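Local coordinates for protein putative secreted glycosylhydrolase (Parabacteroides distasonis ATCC 8503, PDB 3IMM) that is probably a secreted hydrolase of the 3-keto-disaccharide hydrolase family, likely acting on sugar substrates, and binds a sodium ion in the crystal, at residues E50-K56 / W122-K128; E81-D87 / E99-Y105; A110-V116 / L138-T144. Numbering follows the deposited sequence.

Contact 1. Residues E50-K56 / W122-K128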
loop_
_atom_site.group_PDB
_atom_site.type_symbol
_atom_site.label_atom_id
_atom_site.label_comp_id
_atom_site.label_asym_id
_atom_site.label_seq_id
_atom_site.Cartn_x
_atom_site.Cartn_y
_atom_site.Cartn_z
ATOM N N GLU A 50 -12.194 5.101 1.941
ATOM C CA GLU A 50 -10.991 5.836 1.668
ATOM C C GLU A 50 -10.073 5.796 2.881
ATOM O O GLU A 50 -10.515 6.005 4.061
ATOM C CB GLU A 50 -11.268 7.270 1.206
ATOM C CG GLU A 50 -12.093 8.095 2.068
ATOM C CD GLU A 50 -12.454 9.427 1.414
ATOM O OE1 GLU A 50 -11.864 9.786 0.386
ATOM O OE2 GLU A 50 -13.342 10.101 1.928
ATOM N N LEU A 51 -8.810 5.478 2.586
ATOM C CA LEU A 51 -7.771 5.318 3.575
ATOM C C LEU A 51 -6.808 6.480 3.373
ATOM O O LEU A 51 -6.365 6.731 2.263
ATOM C CB LEU A 51 -7.099 3.950 3.374
ATOM C CG LEU A 51 -5.855 3.563 4.185
ATOM C CD1 LEU A 51 -6.215 3.349 5.653
ATOM C CD2 LEU A 51 -5.181 2.312 3.603
ATOM N N ASP A 52 -6.528 7.204 4.454
ATOM C CA ASP A 52 -5.526 8.272 4.502
ATOM C C ASP A 52 -4.387 7.844 5.404
ATOM O O ASP A 52 -4.604 7.206 6.469
ATOM C CB ASP A 52 -6.120 9.527 5.134
ATOM C CG ASP A 52 -6.537 10.541 4.143
ATOM O OD1 ASP A 52 -6.985 10.175 3.066
ATOM O OD2 ASP A 52 -6.415 11.712 4.463
ATOM N N LEU A 53 -3.179 8.226 5.008
ATOM C CA LEU A 53 -2.014 7.996 5.837
ATOM C C LEU A 53 -0.894 8.938 5.443
ATOM O O LEU A 53 -0.787 9.342 4.290
ATOM C CB LEU A 53 -1.535 6.560 5.692
ATOM C CG LEU A 53 -1.053 6.058 4.316
ATOM C CD1 LEU A 53 0.037 5.025 4.480
ATOM C CD2 LEU A 53 -2.196 5.495 3.456
ATOM N N ASP A 54 -0.071 9.287 6.419
ATOM C CA ASP A 54 1.154 10.015 6.187
ATOM C C ASP A 54 2.203 8.948 6.186
ATOM O O ASP A 54 2.049 7.945 6.900
ATOM C CB ASP A 54 1.446 11.014 7.318
ATOM C CG ASP A 54 0.334 12.067 7.511
ATOM O OD1 ASP A 54 -0.517 12.225 6.618
ATOM O OD2 ASP A 54 0.307 12.739 8.581
ATOM N N PHE A 55 3.257 9.137 5.384
ATOM C CA PHE A 55 4.442 8.323 5.498
ATOM C C PHE A 55 5.700 9.133 5.206
ATOM O O PHE A 55 5.651 10.150 4.480
ATOM C CB PHE A 55 4.345 7.106 4.591
ATOM C CG PHE A 55 4.387 7.420 3.143
ATOM C CD1 PHE A 55 5.618 7.449 2.456
ATOM C CD2 PHE A 55 3.214 7.651 2.431
ATOM C CE1 PHE A 55 5.660 7.714 1.094
ATOM C CE2 PHE A 55 3.254 7.944 1.063
ATOM C CZ PHE A 55 4.467 7.983 0.399
ATOM N N LYS A 56 6.816 8.691 5.797
ATOM C CA LYS A 56 8.156 9.274 5.558
ATOM C C LYS A 56 9.095 8.165 5.109
ATOM O O LYS A 56 9.136 7.092 5.689
ATOM C CB LYS A 56 8.672 9.908 6.854
ATOM C CG LYS A 56 10.081 10.517 6.843
ATOM C CD LYS A 56 10.381 11.265 8.185
ATOM C CE LYS A 56 10.613 10.296 9.316
ATOM N NZ LYS A 56 11.080 10.946 10.547
ATOM N N TRP A 122 7.874 14.407 5.138
ATOM C CA TRP A 122 6.599 13.719 5.310
ATOM C C TRP A 122 5.760 13.794 4.058
ATOM O O TRP A 122 5.694 14.825 3.391
ATOM C CB TRP A 122 5.817 14.199 6.551
ATOM C CG TRP A 122 6.328 13.548 7.794
ATOM C CD1 TRP A 122 7.285 14.037 8.615
ATOM C CD2 TRP A 122 5.987 12.253 8.311
ATOM N NE1 TRP A 122 7.551 13.156 9.614
ATOM C CE2 TRP A 122 6.756 12.056 9.470
ATOM C CE3 TRP A 122 5.096 11.256 7.926
ATOM C CZ2 TRP A 122 6.669 10.892 10.241
ATOM C CZ3 TRP A 122 5.032 10.080 8.668
ATOM C CH2 TRP A 122 5.801 9.913 9.820
ATOM N N ASN A 123 5.153 12.662 3.739
ATOM C CA ASN A 123 4.218 12.540 2.622
ATOM C C ASN A 123 2.808 12.263 3.105
ATOM O O ASN A 123 2.586 11.828 4.243
ATOM C CB ASN A 123 4.606 11.377 1.699
ATOM C CG ASN A 123 5.979 11.521 1.142
ATOM O OD1 ASN A 123 6.177 12.090 0.069
ATOM N ND2 ASN A 123 6.953 11.044 1.887
ATOM N N HIS A 124 1.849 12.506 2.216
ATOM C CA HIS A 124 0.465 12.145 2.490
ATOM C C HIS A 124 -0.089 11.377 1.293
ATOM O O HIS A 124 0.216 11.695 0.144
ATOM C CB HIS A 124 -0.400 13.380 2.816
ATOM C CG HIS A 124 -1.814 13.028 3.084
ATOM N ND1 HIS A 124 -2.789 13.094 2.112
ATOM C CD2 HIS A 124 -2.401 12.488 4.173
ATOM C CE1 HIS A 124 -3.930 12.669 2.619
ATOM N NE2 HIS A 124 -3.726 12.306 3.868
HETATM N N MSE A 125 -0.851 10.323 1.585
HETATM C CA MSE A 125 -1.460 9.492 0.565
HETATM C C MSE A 125 -2.894 9.181 0.983
HETATM O O MSE A 125 -3.161 8.858 2.133
HETATM C CB MSE A 125 -0.669 8.197 0.365
HETATM C CG MSE A 125 -1.350 7.184 -0.524
HETATM SE SE MSE A 125 -0.265 5.556 -0.704
HETATM C CE MSE A 125 0.935 6.300 -1.938
ATOM N N ARG A 126 -3.792 9.321 0.027
ATOM C CA ARG A 126 -5.193 8.896 0.139
ATOM C C ARG A 126 -5.482 7.792 -0.903
ATOM O O ARG A 126 -5.147 7.929 -2.094
ATOM C CB ARG A 126 -6.128 10.080 -0.074
ATOM C CG ARG A 126 -7.607 9.679 -0.112
ATOM C CD ARG A 126 -8.482 10.868 -0.011
ATOM N NE ARG A 126 -8.341 11.530 1.291
ATOM C CZ ARG A 126 -8.872 12.717 1.603
ATOM N NH1 ARG A 126 -9.650 13.372 0.757
ATOM N NH2 ARG A 126 -8.634 13.239 2.786
ATOM N N ILE A 127 -6.059 6.694 -0.448
ATOM C CA ILE A 127 -6.394 5.562 -1.321
ATOM C C ILE A 127 -7.899 5.396 -1.239
ATOM O O ILE A 127 -8.425 5.166 -0.174
ATOM C CB ILE A 127 -5.685 4.269 -0.910
ATOM C CG1 ILE A 127 -4.182 4.505 -0.767
ATOM C CG2 ILE A 127 -5.927 3.165 -1.918
ATOM C CD1 ILE A 127 -3.467 3.338 -0.073
ATOM N N LYS A 128 -8.580 5.563 -2.359
ATOM C CA LYS A 128 -10.022 5.410 -2.443
ATOM C C LYS A 128 -10.295 4.061 -3.083
ATOM O O LYS A 128 -9.879 3.796 -4.222
ATOM C CB LYS A 128 -10.688 6.542 -3.253
ATOM C CG LYS A 128 -10.341 7.956 -2.775
ATOM C CD LYS A 128 -11.177 9.065 -3.458
ATOM C CE LYS A 128 -12.359 9.497 -2.624
ATOM N NZ LYS A 128 -13.291 10.410 -3.329
#
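Strands E50-K56 and W122-K128 run antiparallel, their axes 4.4 Å apart at closest approach with N-to-C directions 150° apart. Hydrogen-bonded pairs form at L51/I127, L53/M125 and F55/N123. At the first, L51 N to I127 O is 2.8 Å and I127 N to L51 O 2.7 Å. CA-H groups of the non-hydrogen-bonded pairs approach carbonyls of the flanking hydrogen-bonded residues, as D52 CA does M125 O at 3.4 Å. N123 adds a side-chain bond, ND2 to F55 O at 3.0 Å, while its OD1 accepts from K117 N.

One face is polar. D52 meets R126 in a two-pronged salt bridge, OD1 to NE 2.6 Å and OD2 to NH2 3.2 Å, and H124 NE2 donates weakly to D52 OD2 (2.8 Å). Further along, K56 CB lies over the six-membered ring of W122, a CH-pi contact 3.7 Å from the centroid. The other face carries L51, L53, F55, M125 (selenomethionine) and I127; F55 takes N123 CB over its ring, 3.7 Å from the centroid.

These are central strands of an antiparallel sheet in a concanavalin-like beta sandwich. Strand 191-200 flanks 49-57, where R199 forms a salt bridge with E50, and R194 one with D54, whose OD2 also accepts from N195 ND2; strand 133-138 flanks 122-130. F55, M125 and I127 pack across the core onto I82 and I84 of strand 80-85.

Contact 2. Residues E81-D87 / E99-Y105. With NA (sodium ion), chain D.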
loop_
_atom_site.group_PDB
_atom_site.type_symbol
_atom_site.label_atom_id
_atom_site.label_comp_id
_atom_site.label_asym_id
_atom_site.label_seq_id
_atom_site.Cartn_x
_atom_site.Cartn_y
_atom_site.Cartn_z
ATOM N N GLU A 81 -1.738 -4.359 -3.586
ATOM C CA GLU A 81 -0.711 -3.558 -2.928
ATOM C C GLU A 81 -0.465 -2.238 -3.664
ATOM O O GLU A 81 -0.159 -2.192 -4.875
ATOM C CB GLU A 81 0.613 -4.304 -2.818
ATOM C CG GLU A 81 1.718 -3.457 -2.254
ATOM C CD GLU A 81 3.030 -4.207 -2.197
ATOM O OE1 GLU A 81 3.145 -5.265 -2.856
ATOM O OE2 GLU A 81 3.947 -3.714 -1.507
ATOM N N ILE A 82 -0.629 -1.172 -2.889
ATOM C CA ILE A 82 -0.282 0.163 -3.296
ATOM C C ILE A 82 1.165 0.376 -2.878
ATOM O O ILE A 82 1.490 0.376 -1.700
ATOM C CB ILE A 82 -1.167 1.248 -2.671
ATOM C CG1 ILE A 82 -2.647 1.082 -3.082
ATOM C CG2 ILE A 82 -0.661 2.637 -3.199
ATOM C CD1 ILE A 82 -3.423 -0.069 -2.446
ATOM N N GLN A 83 2.027 0.503 -3.879
ATOM C CA GLN A 83 3.454 0.672 -3.654
ATOM C C GLN A 83 3.798 1.974 -2.929
ATOM O O GLN A 83 3.301 3.049 -3.278
ATOM C CB GLN A 83 4.151 0.697 -5.012
ATOM C CG GLN A 83 5.656 0.805 -4.985
ATOM C CD GLN A 83 6.349 -0.459 -4.586
ATOM O OE1 GLN A 83 5.738 -1.368 -4.033
ATOM N NE2 GLN A 83 7.638 -0.539 -4.885
ATOM N N ILE A 84 4.713 1.876 -1.972
ATOM C CA ILE A 84 5.350 3.042 -1.368
ATOM C C ILE A 84 6.822 2.866 -1.582
ATOM O O ILE A 84 7.377 1.829 -1.240
ATOM C CB ILE A 84 5.084 3.178 0.153
ATOM C CG1 ILE A 84 3.639 3.484 0.422
ATOM C CG2 ILE A 84 5.916 4.320 0.729
ATOM C CD1 ILE A 84 3.285 3.464 1.882
ATOM N N ALA A 85 7.462 3.861 -2.182
ATOM C CA ALA A 85 8.847 3.722 -2.550
ATOM C C ALA A 85 9.526 5.067 -2.605
ATOM O O ALA A 85 8.919 6.080 -2.935
ATOM C CB ALA A 85 8.994 2.985 -3.924
ATOM N N ASP A 86 10.810 5.046 -2.294
ATOM C CA ASP A 86 11.696 6.181 -2.552
ATOM C C ASP A 86 12.077 6.272 -4.018
ATOM O O ASP A 86 13.087 5.743 -4.434
ATOM C CB ASP A 86 12.986 6.068 -1.714
ATOM C CG ASP A 86 13.973 7.174 -2.026
ATOM O OD1 ASP A 86 13.517 8.253 -2.486
ATOM O OD2 ASP A 86 15.189 6.976 -1.815
ATOM N N ASP A 87 11.277 6.985 -4.799
ATOM C CA ASP A 87 11.544 7.155 -6.222
ATOM C C ASP A 87 12.875 7.890 -6.523
ATOM O O ASP A 87 13.301 7.952 -7.666
ATOM C CB ASP A 87 10.385 7.945 -6.874
ATOM C CG ASP A 87 9.119 7.150 -6.991
ATOM O OD1 ASP A 87 9.099 6.000 -6.567
ATOM O OD2 ASP A 87 8.110 7.667 -7.505
ATOM N N GLU A 99 6.770 -0.159 -9.826
ATOM C CA GLU A 99 7.604 -0.100 -8.627
ATOM C C GLU A 99 7.691 1.309 -8.050
ATOM O O GLU A 99 8.246 1.489 -6.983
ATOM C CB GLU A 99 9.013 -0.600 -8.905
ATOM C CG GLU A 99 9.043 -2.005 -9.439
ATOM C CD GLU A 99 10.452 -2.506 -9.688
ATOM O OE1 GLU A 99 11.288 -1.743 -10.247
ATOM O OE2 GLU A 99 10.699 -3.668 -9.316
ATOM N N LYS A 100 7.095 2.289 -8.711
ATOM C CA LYS A 100 7.139 3.668 -8.263
ATOM C C LYS A 100 6.113 3.954 -7.189
ATOM O O LYS A 100 5.120 3.239 -7.054
ATOM C CB LYS A 100 6.867 4.612 -9.445
ATOM C CG LYS A 100 7.808 4.437 -10.614
ATOM C CD LYS A 100 9.260 4.458 -10.195
ATOM C CE LYS A 100 10.169 4.386 -11.427
ATOM N NZ LYS A 100 11.536 4.062 -11.029
ATOM N N CYS A 101 6.339 5.040 -6.456
ATOM C CA CYS A 101 5.472 5.365 -5.318
ATOM C C CYS A 101 4.064 5.704 -5.801
ATOM O O CYS A 101 3.913 6.507 -6.721
ATOM C CB CYS A 101 6.064 6.514 -4.519
ATOM S SG CYS A 101 5.330 6.686 -2.927
ATOM N N GLY A 102 3.058 5.043 -5.209
ATOM C CA GLY A 102 1.657 5.215 -5.573
ATOM C C GLY A 102 1.222 4.310 -6.718
ATOM O O GLY A 102 0.082 4.337 -7.101
ATOM N N ALA A 103 2.124 3.491 -7.252
ATOM C CA ALA A 103 1.721 2.483 -8.189
ATOM C C ALA A 103 0.916 1.381 -7.505
ATOM O O ALA A 103 0.978 1.206 -6.290
ATOM C CB ALA A 103 2.912 1.893 -8.875
ATOM N N ILE A 104 0.204 0.608 -8.321
ATOM C CA ILE A 104 -0.344 -0.688 -7.892
ATOM C C ILE A 104 0.717 -1.712 -8.232
ATOM O O ILE A 104 0.996 -2.019 -9.429
ATOM C CB ILE A 104 -1.712 -1.026 -8.544
ATOM C CG1 ILE A 104 -2.658 0.154 -8.440
ATOM C CG2 ILE A 104 -2.362 -2.292 -7.883
ATOM C CD1 ILE A 104 -2.939 0.526 -6.965
ATOM N N TYR A 105 1.375 -2.193 -7.182
ATOM C CA TYR A 105 2.595 -2.937 -7.328
ATOM C C TYR A 105 2.359 -4.120 -8.237
ATOM O O TYR A 105 1.401 -4.868 -8.069
ATOM C CB TYR A 105 3.200 -3.438 -6.008
ATOM C CG TYR A 105 4.398 -4.282 -6.287
ATOM C CD1 TYR A 105 5.591 -3.685 -6.643
ATOM C CD2 TYR A 105 4.323 -5.685 -6.311
ATOM C CE1 TYR A 105 6.699 -4.443 -6.995
ATOM C CE2 TYR A 105 5.431 -6.448 -6.654
ATOM C CZ TYR A 105 6.620 -5.811 -6.971
ATOM O OH TYR A 105 7.732 -6.513 -7.302
HETATM NA NA NA D . 6.367 -2.673 -2.109
HETATM O O HOH W 1 -1.038 -5.102 -6.184
HETATM O O HOH W 2 12.442 7.163 -9.995
#
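Three backbone hydrogen bonds join edge strand 80-85 to the returning segment 99-105: Y105 N to E81 O (2.8 Å), Q83 N to A103 O (2.7 Å) and G102 N to Q83 O (2.8 Å). A type II turn from K100 to A103, closed by A103 N to K100 O at 3.0 Å, presents G102 N to the strand; G102 supplies the positive phi of that turn. C101 N is taken by D87 OD1 at 2.9 Å, and A85 N reaches C101 SG only weakly at 3.6 Å. Water 1 links E81 N to Y105 O.

Q83 spends both ends of its amide: NE2 donates to E99 O (3.0 Å), while OE1 binds the sodium ion at 2.4 Å. E81 OE2 is a second ligand at 2.7 Å and also accepts from Q183; N62 and S63 complete the observed site. Strand 80-85 pairs along its other edge with strand 62-69, and I82 and I84 turn from the sheet into the sandwich core, I82 against V136 of strand 133-138 and I84 against F55 of strand 49-57.

Contact 3. Residues A110-V116 / L138-T144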
loop_
_atom_site.group_PDB
_atom_site.type_symbol
_atom_site.label_atom_id
_atom_site.label_comp_id
_atom_site.label_asym_id
_atom_site.label_seq_id
_atom_site.Cartn_x
_atom_site.Cartn_y
_atom_site.Cartn_z
ATOM N N ALA A 110 2.392 4.605 -11.832
ATOM C CA ALA A 110 1.881 5.945 -11.520
ATOM C C ALA A 110 2.046 6.796 -12.774
ATOM O O ALA A 110 2.858 6.474 -13.639
ATOM C CB ALA A 110 2.612 6.545 -10.336
ATOM N N VAL A 111 1.244 7.857 -12.912
ATOM C CA VAL A 111 1.323 8.682 -14.122
ATOM C C VAL A 111 2.551 9.601 -14.082
ATOM O O VAL A 111 3.127 9.914 -15.133
ATOM C CB VAL A 111 0.005 9.466 -14.471
ATOM C CG1 VAL A 111 -1.083 8.473 -15.003
ATOM C CG2 VAL A 111 -0.515 10.326 -13.329
ATOM N N GLN A 112 2.964 10.027 -12.887
ATOM C CA GLN A 112 4.250 10.731 -12.754
ATOM C C GLN A 112 4.984 10.087 -11.619
ATOM O O GLN A 112 4.353 9.577 -10.695
ATOM C CB GLN A 112 4.106 12.222 -12.421
ATOM C CG GLN A 112 2.703 12.868 -12.527
ATOM C CD GLN A 112 2.608 14.218 -11.745
ATOM O OE1 GLN A 112 1.505 14.684 -11.388
ATOM N NE2 GLN A 112 3.775 14.833 -11.471
ATOM N N ASP A 113 6.315 10.108 -11.673
ATOM C CA ASP A 113 7.085 9.675 -10.501
ATOM C C ASP A 113 7.759 10.905 -9.908
ATOM O O ASP A 113 7.644 12.026 -10.436
ATOM C CB ASP A 113 8.086 8.517 -10.786
ATOM C CG ASP A 113 9.342 8.974 -11.564
ATOM O OD1 ASP A 113 9.240 9.961 -12.366
ATOM O OD2 ASP A 113 10.418 8.337 -11.373
ATOM N N LYS A 114 8.436 10.644 -8.795
ATOM C CA LYS A 114 9.028 11.657 -7.961
ATOM C C LYS A 114 7.980 12.710 -7.565
ATOM O O LYS A 114 8.293 13.873 -7.337
ATOM C CB LYS A 114 10.246 12.242 -8.657
ATOM C CG LYS A 114 11.325 11.226 -8.964
ATOM C CD LYS A 114 12.570 11.946 -9.525
ATOM C CE LYS A 114 13.657 10.957 -9.884
ATOM N NZ LYS A 114 14.986 11.631 -9.899
ATOM N N VAL A 115 6.738 12.266 -7.428
ATOM C CA VAL A 115 5.751 12.994 -6.610
ATOM C C VAL A 115 6.048 12.786 -5.102
ATOM O O VAL A 115 5.770 13.642 -4.273
ATOM C CB VAL A 115 4.342 12.572 -6.987
ATOM C CG1 VAL A 115 3.289 13.266 -6.101
ATOM C CG2 VAL A 115 4.125 12.865 -8.515
ATOM N N VAL A 116 6.604 11.637 -4.752
ATOM C CA VAL A 116 7.017 11.370 -3.397
ATOM C C VAL A 116 8.142 12.340 -3.091
ATOM O O VAL A 116 8.935 12.696 -3.954
ATOM C CB VAL A 116 7.481 9.894 -3.200
ATOM C CG1 VAL A 116 8.734 9.596 -4.008
ATOM C CG2 VAL A 116 7.719 9.577 -1.713
ATOM N N LEU A 138 -1.386 11.109 -4.098
ATOM C CA LEU A 138 -0.108 11.217 -3.355
ATOM C C LEU A 138 0.302 12.701 -3.328
ATOM O O LEU A 138 0.389 13.321 -4.364
ATOM C CB LEU A 138 0.951 10.354 -4.040
ATOM C CG LEU A 138 2.381 10.376 -3.499
ATOM C CD1 LEU A 138 2.383 9.985 -2.021
ATOM C CD2 LEU A 138 3.286 9.460 -4.307
ATOM N N ASN A 139 0.484 13.274 -2.136
ATOM C CA ASN A 139 0.838 14.670 -2.002
ATOM C C ASN A 139 -0.072 15.606 -2.822
ATOM O O ASN A 139 0.374 16.570 -3.435
ATOM C CB ASN A 139 2.341 14.852 -2.306
ATOM C CG ASN A 139 3.196 14.099 -1.320
ATOM O OD1 ASN A 139 2.805 13.963 -0.140
ATOM N ND2 ASN A 139 4.296 13.518 -1.782
ATOM N N GLY A 140 -1.361 15.285 -2.815
ATOM C CA GLY A 140 -2.357 16.058 -3.495
ATOM C C GLY A 140 -2.440 15.832 -4.991
ATOM O O GLY A 140 -3.178 16.513 -5.646
ATOM N N LYS A 141 -1.712 14.862 -5.526
ATOM C CA LYS A 141 -1.720 14.558 -6.978
ATOM C C LYS A 141 -2.371 13.219 -7.230
ATOM O O LYS A 141 -1.980 12.199 -6.629
ATOM C CB LYS A 141 -0.319 14.486 -7.535
ATOM C CG LYS A 141 0.554 15.708 -7.326
ATOM C CD LYS A 141 0.244 16.805 -8.301
ATOM C CE LYS A 141 1.142 18.022 -8.133
ATOM N NZ LYS A 141 0.520 19.339 -8.578
ATOM N N LYS A 142 -3.351 13.200 -8.135
ATOM C CA LYS A 142 -3.939 11.951 -8.565
ATOM C C LYS A 142 -2.923 11.205 -9.429
ATOM O O LYS A 142 -2.748 11.527 -10.607
ATOM C CB LYS A 142 -5.228 12.227 -9.327
ATOM C CG LYS A 142 -6.024 10.985 -9.671
ATOM C CD LYS A 142 -7.500 11.328 -9.926
ATOM C CE LYS A 142 -7.742 12.027 -11.219
ATOM N NZ LYS A 142 -6.990 11.447 -12.359
ATOM N N VAL A 143 -2.285 10.195 -8.852
ATOM C CA VAL A 143 -1.225 9.480 -9.534
ATOM C C VAL A 143 -1.651 8.158 -10.190
ATOM O O VAL A 143 -1.061 7.765 -11.170
ATOM C CB VAL A 143 0.037 9.272 -8.659
ATOM C CG1 VAL A 143 0.657 10.650 -8.359
ATOM C CG2 VAL A 143 -0.259 8.528 -7.385
ATOM N N THR A 144 -2.689 7.511 -9.683
ATOM C CA THR A 144 -3.005 6.150 -10.108
ATOM C C THR A 144 -4.486 5.944 -10.025
ATOM O O THR A 144 -5.123 6.332 -9.044
ATOM C CB THR A 144 -2.247 5.106 -9.224
ATOM O OG1 THR A 144 -0.857 5.447 -9.232
ATOM C CG2 THR A 144 -2.455 3.656 -9.704
#
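Two hydrogen bonds hold loop 110-116 against the hairpin segment 138-144, one near each end. V111 N donates to V143 O at 2.9 Å, and N139 ND2 donates to V115 O, also at 2.9 Å. The same ND2 is shared with N123 OD1. V143 O also receives a CA-H...O contact from A110 CA at 3.5 Å.

N139 sits in a type I' turn, L138 to K141, that connects strands 133-138 and 141-147 as a beta-hairpin. Here L138 N to K141 O (2.8 Å) and K141 N to L138 O (2.9 Å) close the hairpin end, N139 and G140 both having positive phi. Further along strand 141-147, V143 and T144 both face V136 of strand 133-138, a classic beta bulge.

The apolar contacts run along the same interface. V115, the residue most covered here, takes part in two of them: CG1 lies 4.0 Å from L138 CG and CG2 4.1 Å from V143 CG1. A110 CB meets V143 CB at 4.1 Å, while V116 CB approaches L138 CD2 at 4.4 Å.

Overall arrangement
Contact 1 is regular pairing inside one sheet. Contact 2 lies at the edge of the facing sheet and is also buried, but there an irregular segment meets the strand through a turn, side-chain acceptors and a metal. The two touch across the sandwich, with F55 CE1 3.4 Å from I84 CG2. Contact 3, partly exposed, has a loop covering the hairpin at the outer edge of contact 1's sheet; H124 and N123 of contact 1 reach N139. It borders contact 2 through G102 O and T144 OG1, 2.6 Å apart. Charged pairing across the segments belongs to contact 1, sodium binding to contact 2; contact 3 combines small apolar packing by valines, A110 and L138 with two hydrogen bonds.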